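Local coordinates for protein putative glycosidase ph117-related (Bacteroides thetaiotaomicron, PDB 5A7V) that probably acts on beta-1,4-linked mannosides as a family GH130 glycoside phosphorylase or hydrolase, binding mannose units in a central pocket, at residues G101-T113 against L138-A150. Residues are numbered along the deposited sequence; the frame is centred on the assembly and turned at random. Where two conformers were deposited one is given.
With MAN (alpha-D-mannopyranose), chain D; BMA (beta-D-mannopyranose), chain C; MAN (alpha-D-mannopyranose), chain E; SO4 (sulfate ion), chain G.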
ATOM      1  N   GLY A 101      18.573  -4.918  11.046  1.00 16.30           N
ATOM      2  CA  GLY A 101      17.669  -3.776  11.208  1.00 14.98           C
ATOM      3  C   GLY A 101      16.665  -3.564  10.094  1.00 12.21           C
ATOM      4  O   GLY A 101      16.691  -4.183   9.007  1.00 13.43           O
ATOM      5  N   ILE A 102      15.750  -2.652  10.348  1.00 13.12           N
ATOM      6  CA  ILE A 102      14.720  -2.281   9.386  1.00 13.17           C
ATOM      7  C   ILE A 102      15.384  -1.672   8.162  1.00 12.01           C
ATOM      8  O   ILE A 102      16.241  -0.804   8.249  1.00 14.49           O
ATOM      9  CB  ILE A 102      13.674  -1.316   9.993  1.00 14.56           C
ATOM     10  CG1 ILE A 102      12.725  -2.114  10.920  1.00 16.94           C
ATOM     11  CG2 ILE A 102      12.838  -0.615   8.917  1.00 15.04           C
ATOM     12  CD1 ILE A 102      11.794  -1.239  11.706  1.00 20.49           C
ATOM     13  N   GLY A 103      15.029  -2.216   6.978  1.00 11.29           N
ATOM     14  CA  GLY A 103      15.643  -1.796   5.738  1.00 11.88           C
ATOM     15  C   GLY A 103      17.014  -2.364   5.435  1.00 11.78           C
ATOM     16  O   GLY A 103      17.658  -1.981   4.440  1.00 12.96           O
ATOM     17  N   HIS A 104      17.492  -3.291   6.277  1.00 11.24           N
ATOM     18  CA  HIS A 104      18.813  -3.888   6.110  1.00 12.48           C
ATOM     19  C   HIS A 104      18.786  -5.283   5.539  1.00 13.38           C
ATOM     20  O   HIS A 104      19.839  -5.932   5.473  1.00 15.55           O
ATOM     21  CB  HIS A 104      19.573  -3.888   7.454  1.00 14.61           C
ATOM     22  CG  HIS A 104      19.935  -2.522   7.921  1.00 19.08           C
ATOM     23  ND1 HIS A 104      20.864  -2.289   8.876  1.00 31.85           N
ATOM     24  CD2 HIS A 104      19.534  -1.302   7.489  1.00 23.75           C
ATOM     25  CE1 HIS A 104      21.011  -0.988   9.053  1.00 28.44           C
ATOM     26  NE2 HIS A 104      20.165  -0.375   8.270  1.00 27.46           N
ATOM     27  N   ARG A 105      17.615  -5.751   5.107  1.00 11.90           N
ATOM     28  CA  ARG A 105      17.509  -7.052   4.437  1.00 12.90           C
ATOM     29  C   ARG A 105      17.378  -6.818   2.926  1.00 12.71           C
ATOM     30  O   ARG A 105      17.499  -5.680   2.449  1.00 14.66           O
ATOM     31  CB  ARG A 105      16.276  -7.820   4.976  1.00 13.52           C
ATOM     32  CG  ARG A 105      16.233  -8.004   6.489  1.00 13.27           C
ATOM     33  CD  ARG A 105      15.551  -6.859   7.231  1.00 12.84           C
ATOM     34  NE  ARG A 105      15.442  -7.205   8.645  1.00 14.31           N
ATOM     35  CZ  ARG A 105      14.535  -7.999   9.162  1.00 13.70           C
ATOM     36  NH1 ARG A 105      13.501  -8.459   8.459  1.00 14.33           N
ATOM     37  NH2 ARG A 105      14.637  -8.354  10.462  1.00 17.22           N
ATOM     38  N   THR A 106      17.137  -7.878   2.181  1.00 12.49           N
ATOM     39  CA  THR A 106      16.763  -7.726   0.750  1.00 11.06           C
ATOM     40  C   THR A 106      15.290  -8.127   0.616  1.00 10.77           C
ATOM     41  O   THR A 106      14.884  -9.234   1.069  1.00 11.89           O
ATOM     42  CB  THR A 106      17.641  -8.621  -0.165  1.00 12.13           C
ATOM     43  OG1 THR A 106      19.016  -8.274  -0.031  1.00 14.62           O
ATOM     44  CG2 THR A 106      17.217  -8.437  -1.628  1.00 11.88           C
ATOM     45  N   SER A 107      14.497  -7.241   0.009  1.00  9.62           N
ATOM     46  CA  SER A 107      13.091  -7.479  -0.255  1.00  9.93           C
ATOM     47  C   SER A 107      12.903  -8.021  -1.687  1.00  9.45           C
ATOM     48  O   SER A 107      13.464  -7.495  -2.660  1.00 11.22           O
ATOM     49  CB  SER A 107      12.304  -6.166  -0.109  1.00 10.19           C
ATOM     50  OG  SER A 107      12.255  -5.770   1.286  1.00 10.68           O
ATOM     51  N   ARG A 108      12.077  -9.042  -1.772  1.00  9.73           N
ATOM     52  CA  ARG A 108      11.684  -9.684  -3.029  1.00  9.68           C
ATOM     53  C   ARG A 108      10.190  -9.978  -2.910  1.00  9.86           C
ATOM     54  O   ARG A 108       9.675 -10.172  -1.806  1.00 11.81           O
ATOM     55  CB  ARG A 108      12.477 -10.981  -3.238  1.00 10.45           C
ATOM     56  CG  ARG A 108      13.985 -10.770  -3.277  1.00 10.27           C
ATOM     57  CD  ARG A 108      14.778 -12.061  -3.454  1.00 10.89           C
ATOM     58  NE  ARG A 108      16.219 -11.858  -3.442  1.00 11.22           N
ATOM     59  CZ  ARG A 108      17.026 -11.923  -2.363  1.00 11.39           C
ATOM     60  NH1 ARG A 108      16.488 -12.034  -1.140  1.00 11.29           N
ATOM     61  NH2 ARG A 108      18.325 -11.799  -2.486  1.00 12.39           N
ATOM     62  N   LEU A 109       9.472 -10.039  -4.047  1.00  9.47           N
ATOM     63  CA  LEU A 109       8.038 -10.229  -4.000  1.00  9.22           C
ATOM     64  C   LEU A 109       7.620 -11.671  -4.232  1.00  9.95           C
ATOM     65  O   LEU A 109       7.948 -12.271  -5.273  1.00 11.61           O
ATOM     66  CB  LEU A 109       7.339  -9.320  -5.010  1.00 10.28           C
ATOM     67  CG  LEU A 109       7.699  -7.839  -4.907  1.00  9.80           C
ATOM     68  CD1 LEU A 109       6.807  -7.044  -5.889  1.00 10.96           C
ATOM     69  CD2 LEU A 109       7.637  -7.263  -3.492  1.00 10.67           C
ATOM     70  N   GLY A 110       6.872 -12.221  -3.289  1.00 10.66           N
ATOM     71  CA  GLY A 110       6.238 -13.519  -3.419  1.00 12.16           C
ATOM     72  C   GLY A 110       4.921 -13.408  -4.181  1.00 11.08           C
ATOM     73  O   GLY A 110       4.378 -12.314  -4.314  1.00 13.49           O
ATOM     74  N   TYR A 111       4.419 -14.555  -4.633  1.00 12.57           N
ATOM     75  CA  TYR A 111       3.195 -14.643  -5.445  1.00 11.91           C
ATOM     76  C   TYR A 111       2.263 -15.685  -4.827  1.00 12.13           C
ATOM     77  O   TYR A 111       2.687 -16.829  -4.559  1.00 13.77           O
ATOM     78  CB  TYR A 111       3.609 -15.037  -6.869  1.00 12.61           C
ATOM     79  CG  TYR A 111       2.491 -15.207  -7.851  1.00 13.62           C
ATOM     80  CD1 TYR A 111       1.703 -16.355  -7.902  1.00 14.46           C
ATOM     81  CD2 TYR A 111       2.231 -14.203  -8.779  1.00 14.22           C
ATOM     82  CE1 TYR A 111       0.692 -16.458  -8.866  1.00 17.12           C
ATOM     83  CE2 TYR A 111       1.239 -14.324  -9.724  1.00 15.99           C
ATOM     84  CZ  TYR A 111       0.459 -15.430  -9.750  1.00 16.95           C
ATOM     85  OH  TYR A 111      -0.540 -15.525 -10.686  1.00 23.04           O
ATOM     86  N   ALA A 112       1.018 -15.327  -4.615  1.00 12.09           N
ATOM     87  CA  ALA A 112       0.048 -16.248  -4.023  1.00 13.24           C
ATOM     88  C   ALA A 112      -1.336 -16.010  -4.646  1.00 12.65           C
ATOM     89  O   ALA A 112      -1.704 -14.875  -4.917  1.00 13.34           O
ATOM     90  CB  ALA A 112       0.014 -16.007  -2.511  1.00 15.19           C
ATOM     91  N   THR A 113      -2.102 -17.086  -4.795  1.00 13.35           N
ATOM     92  CA  THR A 113      -3.417 -17.008  -5.396  0.50 12.79           C
ATOM     93  C   THR A 113      -4.468 -17.613  -4.481  1.00 13.24           C
ATOM     94  O   THR A 113      -4.198 -18.570  -3.730  1.00 14.69           O
ATOM     95  CB  THR A 113      -3.470 -17.714  -6.773  0.50 15.14           C
ATOM     96  OG1 THR A 113      -3.388 -19.127  -6.609  0.50 18.87           O
ATOM     97  CG2 THR A 113      -2.325 -17.285  -7.619  0.50 18.78           C
ATOM     98  N   LEU A 138      20.114   0.935  -8.469  1.00 13.65           N
ATOM     99  CA  LEU A 138      19.027   1.497  -7.662  1.00 12.70           C
ATOM    100  C   LEU A 138      18.353   0.474  -6.728  1.00 12.11           C
ATOM    101  O   LEU A 138      17.669   0.894  -5.782  1.00 12.17           O
ATOM    102  CB  LEU A 138      17.950   2.118  -8.598  1.00 12.07           C
ATOM    103  CG  LEU A 138      18.498   3.075  -9.650  1.00 14.02           C
ATOM    104  CD1 LEU A 138      17.360   3.650 -10.477  1.00 15.46           C
ATOM    105  CD2 LEU A 138      19.303   4.225  -9.052  1.00 17.07           C
ATOM    106  N   GLU A 139      18.559  -0.839  -6.964  1.00 13.09           N
ATOM    107  CA  GLU A 139      17.807  -1.879  -6.239  1.00 14.59           C
ATOM    108  C   GLU A 139      18.702  -2.836  -5.442  1.00 13.43           C
ATOM    109  O   GLU A 139      18.169  -3.739  -4.809  1.00 14.14           O
ATOM    110  CB  GLU A 139      17.009  -2.731  -7.266  1.00 14.39           C
ATOM    111  CG  GLU A 139      15.868  -1.920  -7.900  1.00 12.07           C
ATOM    112  CD  GLU A 139      15.092  -2.693  -8.940  1.00 12.49           C
ATOM    113  OE1 GLU A 139      15.419  -3.867  -9.213  1.00 12.94           O
ATOM    114  OE2 GLU A 139      14.119  -2.081  -9.457  1.00 12.78           O
ATOM    115  N   TRP A 140      20.016  -2.705  -5.539  1.00 13.54           N
ATOM    116  CA  TRP A 140      20.919  -3.607  -4.811  0.50 15.15           C
ATOM    117  C   TRP A 140      21.601  -2.818  -3.672  1.00 14.00           C
ATOM    118  O   TRP A 140      22.142  -1.738  -3.918  1.00 15.08           O
ATOM    119  CB  TRP A 140      21.969  -4.234  -5.739  0.50 17.53           C
ATOM    120  CG  TRP A 140      22.653  -5.413  -5.061  0.50 18.91           C
ATOM    121  CD1 TRP A 140      23.956  -5.452  -4.658  0.50 22.42           C
ATOM    122  CD2 TRP A 140      22.067  -6.650  -4.579  0.50 19.04           C
ATOM    123  NE1 TRP A 140      24.229  -6.622  -3.997  0.50 19.05           N
ATOM    124  CE2 TRP A 140      23.077  -7.357  -3.938  0.50 18.12           C
ATOM    125  CE3 TRP A 140      20.866  -7.277  -4.735  0.50 12.91           C
ATOM    126  CZ2 TRP A 140      22.855  -8.608  -3.383  0.50 21.06           C
ATOM    127  CZ3 TRP A 140      20.600  -8.417  -4.031  0.50 13.86           C
ATOM    128  CH2 TRP A 140      21.594  -9.109  -3.454  0.50 19.63           C
ATOM    129  N   PRO A 141      21.586  -3.330  -2.439  1.00 14.14           N
ATOM    130  CA  PRO A 141      21.115  -4.648  -2.001  1.00 13.79           C
ATOM    131  C   PRO A 141      19.731  -4.733  -1.379  1.00 13.62           C
ATOM    132  O   PRO A 141      19.307  -5.816  -0.953  1.00 16.70           O
ATOM    133  CB  PRO A 141      22.128  -5.007  -0.945  1.00 15.61           C
ATOM    134  CG  PRO A 141      22.386  -3.690  -0.289  1.00 18.15           C
ATOM    135  CD  PRO A 141      22.366  -2.666  -1.395  1.00 18.16           C
ATOM    136  N   GLY A 142      19.021  -3.620  -1.310  1.00 12.52           N
ATOM    137  CA  GLY A 142      17.775  -3.591  -0.576  1.00 12.50           C
ATOM    138  C   GLY A 142      16.593  -4.231  -1.279  1.00 11.00           C
ATOM    139  O   GLY A 142      15.632  -4.690  -0.674  1.00 11.96           O
ATOM    140  N   GLY A 143      16.640  -4.256  -2.618  1.00 12.17           N
ATOM    141  CA  GLY A 143      15.584  -4.913  -3.414  1.00 11.74           C
ATOM    142  C   GLY A 143      14.377  -4.050  -3.703  1.00 10.18           C
ATOM    143  O   GLY A 143      14.506  -2.831  -3.922  1.00 11.48           O
ATOM    144  N   CYS A 144      13.230  -4.717  -3.764  1.00  9.87           N
ATOM    145  CA  CYS A 144      11.999  -4.181  -4.356  1.00  9.86           C
ATOM    146  C   CYS A 144      10.922  -4.312  -3.294  1.00 10.02           C
ATOM    147  O   CYS A 144      10.563  -5.417  -2.893  1.00 11.09           O
ATOM    148  CB  CYS A 144      11.638  -4.975  -5.619  1.00 11.15           C
ATOM    149  SG  CYS A 144      13.023  -5.145  -6.772  1.00 13.49           S
ATOM    150  N   GLU A 145      10.409  -3.167  -2.832  1.00  9.54           N
ATOM    151  CA  GLU A 145       9.569  -3.106  -1.629  1.00  9.42           C
ATOM    152  C   GLU A 145       8.166  -2.592  -1.925  1.00  9.66           C
ATOM    153  O   GLU A 145       7.954  -1.802  -2.867  1.00  9.53           O
ATOM    154  CB  GLU A 145      10.149  -2.133  -0.590  1.00  9.60           C
ATOM    155  CG  GLU A 145      11.600  -2.359  -0.265  1.00 10.08           C
ATOM    156  CD  GLU A 145      12.212  -1.302   0.622  1.00  9.55           C
ATOM    157  OE1 GLU A 145      11.690  -0.149   0.673  1.00  9.85           O
ATOM    158  OE2 GLU A 145      13.306  -1.573   1.225  1.00 11.29           O
ATOM    159  N   ASP A 146       7.204  -3.000  -1.123  1.00  8.48           N
ATOM    160  CA  ASP A 146       5.943  -2.271  -0.962  1.00  9.53           C
ATOM    161  C   ASP A 146       5.175  -2.020  -2.276  1.00  9.26           C
ATOM    162  O   ASP A 146       4.868  -0.884  -2.649  1.00 10.83           O
ATOM    163  CB  ASP A 146       6.141  -0.948  -0.218  1.00  9.89           C
ATOM    164  CG  ASP A 146       6.749  -1.062   1.186  1.00 10.50           C
ATOM    165  OD1 ASP A 146       6.897  -2.174   1.695  1.00  9.94           O
ATOM    166  OD2 ASP A 146       7.030   0.042   1.721  1.00 10.95           O
ATOM    167  N   PRO A 147       4.843  -3.121  -2.967  1.00  8.59           N
ATOM    168  CA  PRO A 147       4.152  -2.975  -4.264  1.00  8.51           C
ATOM    169  C   PRO A 147       2.708  -2.555  -4.113  1.00  8.49           C
ATOM    170  O   PRO A 147       2.019  -2.938  -3.169  1.00  9.43           O
ATOM    171  CB  PRO A 147       4.239  -4.391  -4.870  1.00  9.11           C
ATOM    172  CG  PRO A 147       4.184  -5.276  -3.633  1.00  9.24           C
ATOM    173  CD  PRO A 147       5.026  -4.531  -2.604  1.00  8.98           C
ATOM    174  N   ARG A 148       2.218  -1.797  -5.100  1.00  7.94           N
ATOM    175  CA  ARG A 148       0.792  -1.598  -5.292  1.00  9.00           C
ATOM    176  C   ARG A 148       0.508  -1.934  -6.766  1.00  8.95           C
ATOM    177  O   ARG A 148       1.312  -1.570  -7.626  1.00 10.24           O
ATOM    178  CB  ARG A 148       0.330  -0.171  -5.055  1.00  9.74           C
ATOM    179  CG  ARG A 148       0.222   0.192  -3.590  1.00 12.26           C
ATOM    180  CD  ARG A 148       1.310   0.969  -3.136  1.00 18.09           C
ATOM    181  NE  ARG A 148       1.145   1.631  -1.824  1.00 12.87           N
ATOM    182  CZ  ARG A 148       2.164   1.726  -1.009  1.00  9.85           C
ATOM    183  NH1 ARG A 148       3.304   1.191  -1.276  1.00 11.67           N
ATOM    184  NH2 ARG A 148       1.991   2.312   0.167  1.00 10.48           N
ATOM    185  N   ILE A 149      -0.610  -2.630  -7.010  1.00  8.53           N
ATOM    186  CA  ILE A 149      -0.918  -3.065  -8.404  1.00  9.43           C
ATOM    187  C   ILE A 149      -2.326  -2.611  -8.773  1.00  9.30           C
ATOM    188  O   ILE A 149      -3.284  -2.762  -8.010  1.00 10.16           O
ATOM    189  CB  ILE A 149      -0.795  -4.582  -8.581  1.00 10.76           C
ATOM    190  CG1 ILE A 149       0.681  -4.992  -8.424  1.00 11.77           C
ATOM    191  CG2 ILE A 149      -1.331  -5.032  -9.942  1.00 11.72           C
ATOM    192  CD1 ILE A 149       0.978  -6.476  -8.310  1.00 12.51           C
ATOM    193  N   ALA A 150      -2.417  -2.037  -9.988  1.00  9.32           N
ATOM    194  CA  ALA A 150      -3.687  -1.711 -10.638  1.00  9.99           C
ATOM    195  C   ALA A 150      -3.602  -2.218 -12.076  1.00 10.58           C
ATOM    196  O   ALA A 150      -2.508  -2.572 -12.516  1.00 12.80           O
ATOM    197  CB  ALA A 150      -3.958  -0.223 -10.584  1.00  9.69           C
TER
HETATM  198  C1  MAN D1485      12.294   2.489   5.722  0.50 13.00           C
HETATM  199  C2  MAN D1485      11.070   1.676   5.755  0.50 12.93           C
HETATM  200  C3  MAN D1485      11.532   0.292   5.360  0.50 11.57           C
HETATM  201  C4  MAN D1485      12.314   0.236   4.053  0.50 11.20           C
HETATM  202  C5  MAN D1485      13.384   1.312   4.000  0.50 11.48           C
HETATM  203  C6  MAN D1485      13.842   1.614   2.589  0.50 11.66           C
HETATM  204  O1  MAN D1485      13.212   2.290   6.729  0.50 15.37           O
HETATM  205  O2  MAN D1485      10.105   2.076   4.790  0.50 14.58           O
HETATM  206  O3  MAN D1485      10.450  -0.639   5.221  0.50 11.58           O
HETATM  207  O4  MAN D1485      12.956  -1.046   3.925  0.50 10.62           O
HETATM  208  O5  MAN D1485      12.917   2.547   4.506  0.50 12.00           O
HETATM  209  O6  MAN D1485      12.775   2.037   1.733  0.50 12.61           O
HETATM  210  C1  BMA C1385      12.183   2.442   5.855  0.50 12.75           C
HETATM  211  C2  BMA C1385      11.118   1.341   5.838  0.50 12.31           C
HETATM  212  C3  BMA C1385      11.747   0.060   5.339  0.50 10.32           C
HETATM  213  C4  BMA C1385      12.424   0.294   4.003  0.50 10.24           C
HETATM  214  C5  BMA C1385      13.301   1.552   4.024  0.50 11.08           C
HETATM  215  C6  BMA C1385      13.859   1.904   2.657  0.50 11.19           C
HETATM  216  O1  BMA C1385      11.765   3.702   6.355  0.50 16.46           O
HETATM  217  O2  BMA C1385      10.052   1.686   4.944  0.50 12.70           O
HETATM  218  O3  BMA C1385      10.783  -1.057   5.249  0.50  9.54           O
HETATM  219  O4  BMA C1385      13.226  -0.865   3.725  0.50 11.18           O
HETATM  220  O5  BMA C1385      12.602   2.719   4.515  0.50 10.47           O
HETATM  221  O6  BMA C1385      12.838   2.121   1.678  0.50 12.18           O
HETATM  222  C1  MAN E1386       7.382   3.210   5.879  1.00 14.34           C
HETATM  223  C2  MAN E1386       6.477   2.378   4.945  1.00 14.18           C
HETATM  224  C3  MAN E1386       6.656   0.848   4.998  1.00 13.00           C
HETATM  225  C4  MAN E1386       6.797   0.352   6.449  1.00 12.88           C
HETATM  226  C5  MAN E1386       6.753   1.496   7.479  1.00 15.05           C
HETATM  227  C6  MAN E1386       7.061   1.011   8.914  1.00 15.04           C
HETATM  228  O1  MAN E1386       6.779   4.574   6.215  1.00 14.66           O
HETATM  229  O2  MAN E1386       6.764   2.847   3.620  1.00 16.79           O
HETATM  230  O3  MAN E1386       7.804   0.408   4.299  1.00 12.61           O
HETATM  231  O4  MAN E1386       5.769  -0.598   6.640  1.00 12.37           O
HETATM  232  O5  MAN E1386       7.757   2.475   7.065  1.00 13.86           O
HETATM  233  O6  MAN E1386       8.398   0.495   8.967  1.00 13.68           O
HETATM  234  S   SO4 G1388      22.935  -4.925   9.736  1.00 54.93           S
HETATM  235  O1  SO4 G1388      22.834  -4.676   8.249  1.00 46.56           O
HETATM  236  O2  SO4 G1388      24.250  -4.392  10.159  1.00 63.52           O
HETATM  237  O3  SO4 G1388      22.765  -6.386   9.899  1.00 37.49           O
HETATM  238  O4  SO4 G1388      21.808  -4.340  10.591  1.00 43.25           O
HETATM  239  O   HOH W   1      14.305  -4.050   1.666  1.00 11.70           O
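Ser107 and Gly143 form a single beta bridge between strands that belong to different sheets and diverge at once, their axes running at 62° to each other. Two nearly straight bonds make it: Ser107 N to Gly142 O at 2.9 Å, and Cys144 N to Ser107 O at 3.0 Å. Gly143 adds a CA-H...O contact, its CA 3.4 Å from Ser107 O. Just upstream, OG1 of Thr106 stands beside the backbone nitrogen (chi1 -60°), anti to the carbonyl carbon, and gives a short bond, 2.6 Å, to Pro141 O, almost in line with that carbonyl. The methyl CG2 lies over one face of the Arg108 guanidinium, whose salt bridge goes to Asp96.

Strands 107-114 and 143-151 come from successive four-stranded antiparallel sheets, blades of the five-bladed beta-propeller of GH130 enzymes, and their junction opens onto the mannose pocket. A water links Ser107 OG (2.7 Å), Gly142 O and Glu145 OE2; Ser107 OG also hydrogen-bonds Arg93, which in turn binds the sugars. The extended Glu145 passes CG beside Ser107 OG and points its carboxylate at a mannose modelled as both anomers, OE2 lying 2.6 Å from O4 of the beta form and 2.8 Å from O4 of the alpha form. Farther along, where the strands have spread, Leu109 and Pro147 slide past each other in opposite directions, Leu109 CD1 3.8 Å from Pro147 CB and Leu109 CD2 near Pro147 CD and Cys144 O.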